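Local coordinates for protein methyltransferase FkbM (Methylobacillus flagellatus KT, PDB 2PY6) that probably transfers methyl groups as a member of the FkbM methyltransferase family, though its substrate is not established, at residues R180-V193 against L384-H396. Sequence-based numbering, arbitrary orientation.
Sequences RLADDYSVQTLYAV and LSIRPDYQIGLRH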
# COMPACT_ATOMS: atom_id res chain seq x y z
N ARG A 180 -39.39 -0.97 27.73
CA ARG A 180 -39.42 -2.42 27.48
C ARG A 180 -38.02 -3.08 27.39
O ARG A 180 -37.89 -4.29 27.51
CB ARG A 180 -40.22 -2.67 26.18
CG ARG A 180 -40.61 -4.13 25.86
CD ARG A 180 -41.30 -4.88 27.02
NE ARG A 180 -41.77 -6.24 26.66
CZ ARG A 180 -40.98 -7.32 26.58
NH1 ARG A 180 -39.67 -7.23 26.80
NH2 ARG A 180 -41.52 -8.50 26.27
N LEU A 181 -36.99 -2.27 27.15
CA LEU A 181 -35.64 -2.77 27.02
C LEU A 181 -35.15 -3.28 28.38
O LEU A 181 -35.40 -2.65 29.42
CB LEU A 181 -34.74 -1.67 26.43
CG LEU A 181 -35.04 -1.22 24.98
CD1 LEU A 181 -34.25 0.03 24.56
CD2 LEU A 181 -34.73 -2.35 23.99
N ALA A 182 -34.47 -4.43 28.36
CA ALA A 182 -34.07 -5.10 29.62
C ALA A 182 -32.89 -4.48 30.41
O ALA A 182 -32.77 -4.71 31.61
CB ALA A 182 -33.78 -6.55 29.34
N ASP A 183 -32.05 -3.71 29.75
CA ASP A 183 -30.84 -3.19 30.39
C ASP A 183 -30.65 -1.70 30.10
O ASP A 183 -31.13 -1.18 29.08
CB ASP A 183 -29.62 -4.04 29.94
CG ASP A 183 -29.30 -3.88 28.47
OD1 ASP A 183 -30.13 -4.26 27.59
OD2 ASP A 183 -28.20 -3.36 28.18
N ASP A 184 -30.00 -1.01 31.02
CA ASP A 184 -29.76 0.41 30.92
C ASP A 184 -28.95 0.82 29.70
O ASP A 184 -29.19 1.87 29.12
CB ASP A 184 -29.07 0.93 32.18
CG ASP A 184 -29.94 0.77 33.45
OD1 ASP A 184 -31.16 1.03 33.41
OD2 ASP A 184 -29.38 0.45 34.52
N TYR A 185 -27.97 0.02 29.31
CA TYR A 185 -27.14 0.37 28.15
C TYR A 185 -27.93 0.36 26.80
O TYR A 185 -27.67 1.14 25.88
CB TYR A 185 -25.87 -0.54 28.16
CG TYR A 185 -24.84 -0.22 27.09
CD1 TYR A 185 -24.59 1.10 26.69
CD2 TYR A 185 -24.06 -1.22 26.55
CE1 TYR A 185 -23.62 1.40 25.73
CE2 TYR A 185 -23.09 -0.92 25.59
CZ TYR A 185 -22.88 0.40 25.19
OH TYR A 185 -21.90 0.69 24.26
N SER A 186 -28.91 -0.53 26.71
CA SER A 186 -29.81 -0.56 25.58
C SER A 186 -30.64 0.71 25.55
O SER A 186 -30.87 1.28 24.48
CB SER A 186 -30.74 -1.75 25.69
OG SER A 186 -30.07 -2.92 25.34
N VAL A 187 -31.10 1.15 26.72
CA VAL A 187 -31.87 2.39 26.81
C VAL A 187 -30.96 3.55 26.39
O VAL A 187 -31.32 4.37 25.56
CB VAL A 187 -32.45 2.62 28.22
CG1 VAL A 187 -33.09 3.98 28.31
CG2 VAL A 187 -33.46 1.53 28.57
N GLN A 188 -29.77 3.62 26.93
CA GLN A 188 -28.87 4.70 26.53
C GLN A 188 -28.64 4.66 25.00
O GLN A 188 -28.65 5.70 24.31
CB GLN A 188 -27.56 4.64 27.29
CG GLN A 188 -26.77 5.99 27.25
CD GLN A 188 -25.34 5.83 27.70
OE1 GLN A 188 -24.72 4.75 27.53
NE2 GLN A 188 -24.79 6.88 28.31
N THR A 189 -28.44 3.46 24.47
CA THR A 189 -28.23 3.29 23.04
C THR A 189 -29.44 3.78 22.26
O THR A 189 -29.28 4.53 21.27
CB THR A 189 -27.92 1.84 22.71
OG1 THR A 189 -26.70 1.47 23.37
CG2 THR A 189 -27.81 1.63 21.22
N LEU A 190 -30.65 3.38 22.68
CA LEU A 190 -31.86 3.82 21.98
C LEU A 190 -31.90 5.33 21.89
O LEU A 190 -32.06 5.89 20.81
CB LEU A 190 -33.14 3.35 22.67
CG LEU A 190 -34.46 3.85 22.04
CD1 LEU A 190 -34.59 3.31 20.59
CD2 LEU A 190 -35.69 3.51 22.84
N TYR A 191 -31.79 6.00 23.04
CA TYR A 191 -31.84 7.45 23.08
C TYR A 191 -30.73 8.14 22.30
O TYR A 191 -30.98 9.14 21.64
CB TYR A 191 -31.93 7.97 24.50
CG TYR A 191 -33.29 7.72 25.17
CD1 TYR A 191 -34.47 8.17 24.60
CD2 TYR A 191 -33.36 7.08 26.39
CE1 TYR A 191 -35.69 7.94 25.21
CE2 TYR A 191 -34.57 6.86 27.01
CZ TYR A 191 -35.73 7.29 26.43
OH TYR A 191 -36.95 7.07 27.07
N ALA A 192 -29.54 7.54 22.28
CA ALA A 192 -28.40 8.07 21.51
C ALA A 192 -28.70 8.03 19.99
O ALA A 192 -28.48 9.00 19.26
CB ALA A 192 -27.12 7.28 21.85
N VAL A 193 -29.28 6.93 19.51
CA VAL A 193 -29.64 6.84 18.08
C VAL A 193 -30.72 7.84 17.67
O VAL A 193 -30.65 8.46 16.62
CB VAL A 193 -30.09 5.41 17.75
CG1 VAL A 193 -30.72 5.32 16.31
CG2 VAL A 193 -28.91 4.45 17.93
N LEU A 384 -42.96 -9.29 19.35
CA LEU A 384 -43.63 -9.47 20.65
C LEU A 384 -45.07 -9.93 20.54
O LEU A 384 -45.59 -10.56 21.44
CB LEU A 384 -43.55 -8.21 21.50
CG LEU A 384 -42.17 -7.78 21.97
CD1 LEU A 384 -42.25 -6.48 22.77
CD2 LEU A 384 -41.51 -8.87 22.77
N SER A 385 -45.71 -9.65 19.41
CA SER A 385 -47.08 -10.06 19.19
C SER A 385 -47.14 -11.58 18.94
O SER A 385 -48.17 -12.21 19.13
CB SER A 385 -47.68 -9.29 17.99
OG SER A 385 -47.24 -9.80 16.74
N ILE A 386 -46.04 -12.18 18.50
CA ILE A 386 -46.02 -13.61 18.24
C ILE A 386 -45.25 -14.41 19.29
O ILE A 386 -45.41 -15.63 19.38
CB ILE A 386 -45.47 -13.93 16.82
CG1 ILE A 386 -44.03 -13.45 16.64
CG2 ILE A 386 -46.43 -13.39 15.75
CD1 ILE A 386 -43.34 -14.03 15.43
N ARG A 387 -44.41 -13.74 20.07
CA ARG A 387 -43.63 -14.37 21.12
C ARG A 387 -43.39 -13.30 22.19
O ARG A 387 -42.29 -12.68 22.24
CB ARG A 387 -42.32 -14.86 20.53
CG ARG A 387 -41.51 -15.67 21.50
CD ARG A 387 -42.07 -17.06 21.64
NE ARG A 387 -41.81 -17.61 22.97
CZ ARG A 387 -42.04 -18.87 23.31
NH1 ARG A 387 -42.44 -19.76 22.41
NH2 ARG A 387 -41.78 -19.25 24.55
N PRO A 388 -44.41 -13.03 23.02
CA PRO A 388 -44.33 -11.92 24.00
C PRO A 388 -43.37 -12.05 25.19
O PRO A 388 -43.09 -11.04 25.81
CB PRO A 388 -45.79 -11.76 24.50
CG PRO A 388 -46.48 -12.98 24.18
CD PRO A 388 -45.72 -13.72 23.08
N ASP A 389 -42.82 -13.24 25.45
CA ASP A 389 -41.91 -13.46 26.59
C ASP A 389 -40.42 -13.15 26.30
O ASP A 389 -39.57 -13.45 27.13
CB ASP A 389 -42.06 -14.90 27.14
CG ASP A 389 -41.59 -15.98 26.15
OD1 ASP A 389 -41.36 -15.67 24.97
OD2 ASP A 389 -41.49 -17.15 26.58
N TYR A 390 -40.12 -12.59 25.13
CA TYR A 390 -38.73 -12.23 24.83
C TYR A 390 -38.24 -11.05 25.66
O TYR A 390 -39.00 -10.14 25.97
CB TYR A 390 -38.56 -11.79 23.39
CG TYR A 390 -38.30 -12.83 22.34
CD1 TYR A 390 -37.15 -13.60 22.37
CD2 TYR A 390 -39.16 -12.97 21.24
CE1 TYR A 390 -36.87 -14.52 21.35
CE2 TYR A 390 -38.89 -13.88 20.23
CZ TYR A 390 -37.73 -14.64 20.28
OH TYR A 390 -37.47 -15.53 19.27
N GLN A 391 -36.96 -11.08 26.01
CA GLN A 391 -36.29 -9.93 26.58
C GLN A 391 -35.68 -9.22 25.36
O GLN A 391 -35.38 -9.88 24.36
CB GLN A 391 -35.20 -10.34 27.54
CG GLN A 391 -35.73 -11.12 28.72
CD GLN A 391 -34.82 -11.05 29.90
OE1 GLN A 391 -34.11 -12.00 30.19
NE2 GLN A 391 -34.77 -9.88 30.56
N ILE A 392 -35.50 -7.90 25.44
CA ILE A 392 -35.02 -7.13 24.31
C ILE A 392 -33.83 -6.23 24.69
O ILE A 392 -33.82 -5.59 25.76
CB ILE A 392 -36.15 -6.21 23.73
CG1 ILE A 392 -37.46 -6.97 23.57
CG2 ILE A 392 -35.67 -5.57 22.39
CD1 ILE A 392 -38.64 -6.10 23.13
N GLY A 393 -32.84 -6.20 23.82
CA GLY A 393 -31.68 -5.31 23.98
C GLY A 393 -31.42 -4.60 22.67
O GLY A 393 -32.05 -4.92 21.65
N LEU A 394 -30.47 -3.64 22.70
CA LEU A 394 -30.12 -2.90 21.51
C LEU A 394 -28.69 -2.44 21.60
O LEU A 394 -28.30 -1.87 22.60
CB LEU A 394 -31.03 -1.68 21.40
CG LEU A 394 -30.90 -0.75 20.19
CD1 LEU A 394 -31.48 -1.43 18.93
CD2 LEU A 394 -31.68 0.55 20.49
N ARG A 395 -27.90 -2.69 20.57
CA ARG A 395 -26.51 -2.17 20.51
C ARG A 395 -26.30 -1.52 19.15
O ARG A 395 -26.94 -1.91 18.18
CB ARG A 395 -25.45 -3.27 20.68
CG ARG A 395 -25.41 -3.95 22.03
CD ARG A 395 -24.97 -3.03 23.17
NE ARG A 395 -25.07 -3.72 24.46
CZ ARG A 395 -26.10 -3.67 25.31
NH1 ARG A 395 -27.19 -2.97 25.08
NH2 ARG A 395 -26.03 -4.35 26.43
N HIS A 396 -25.38 -0.56 19.09
CA HIS A 396 -25.02 0.10 17.86
C HIS A 396 -23.58 -0.28 17.57
O HIS A 396 -22.71 -0.03 18.38
CB HIS A 396 -25.16 1.61 17.97
CG HIS A 396 -24.82 2.30 16.69
ND1 HIS A 396 -25.69 2.34 15.63
CD2 HIS A 396 -23.67 2.86 16.26
CE1 HIS A 396 -25.11 2.94 14.61
NE2 HIS A 396 -23.88 3.26 14.96
O HOH W 1 -36.87 -6.67 27.67
O HOH W 2 -31.52 -6.44 26.84
O HOH W 3 -24.69 0.49 21.65
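Arg395 grips Asp183 end-on, its NH2 lying 3.0 Å from Asp183 OD2 and its NH1 bonding the same oxygen in a salt bridge. Both bonds lie near the guanidinium plane, while the carboxylate plane is turned 57° from it. Asp183 is also the N-cap of helix 184-199: OD2 accepts from Ser186 N, and OD1 accepts a hydrogen bond from Ser186 OG, 2.6 Å away. Ser186 OG in turn accepts from Leu394 N at 2.8 Å, tying the capped helix start to strand 392-396, outermost within this chain in the seven-stranded sheet of a Rossmann-like methyltransferase fold. Over one face of the Arg395 guanidinium sits Tyr185 CD2, 3.4 Å from CZ; bending at chi2 (-67°) folds the arginine back to this ring, which stacks on Tyr185 of a second subunit. Arg180 clasps Tyr390 O with NH1 and NH2.

A direct backbone bond forms before the helix, Ala182 N donating almost straight to Ile392 O (2.9 Å). Three waters bridge the segments.

Among apolar contacts, Leu181 CD2 meets Ile392 CG2 at 3.7 Å, and Leu394 CD2 packs on Leu190; Leu376 of helix 375-386 touches Leu190 and Leu394. Polar bonds thus fix the helix start beside this packing, and a carboxylate with so many donors would probably favour its ionised form.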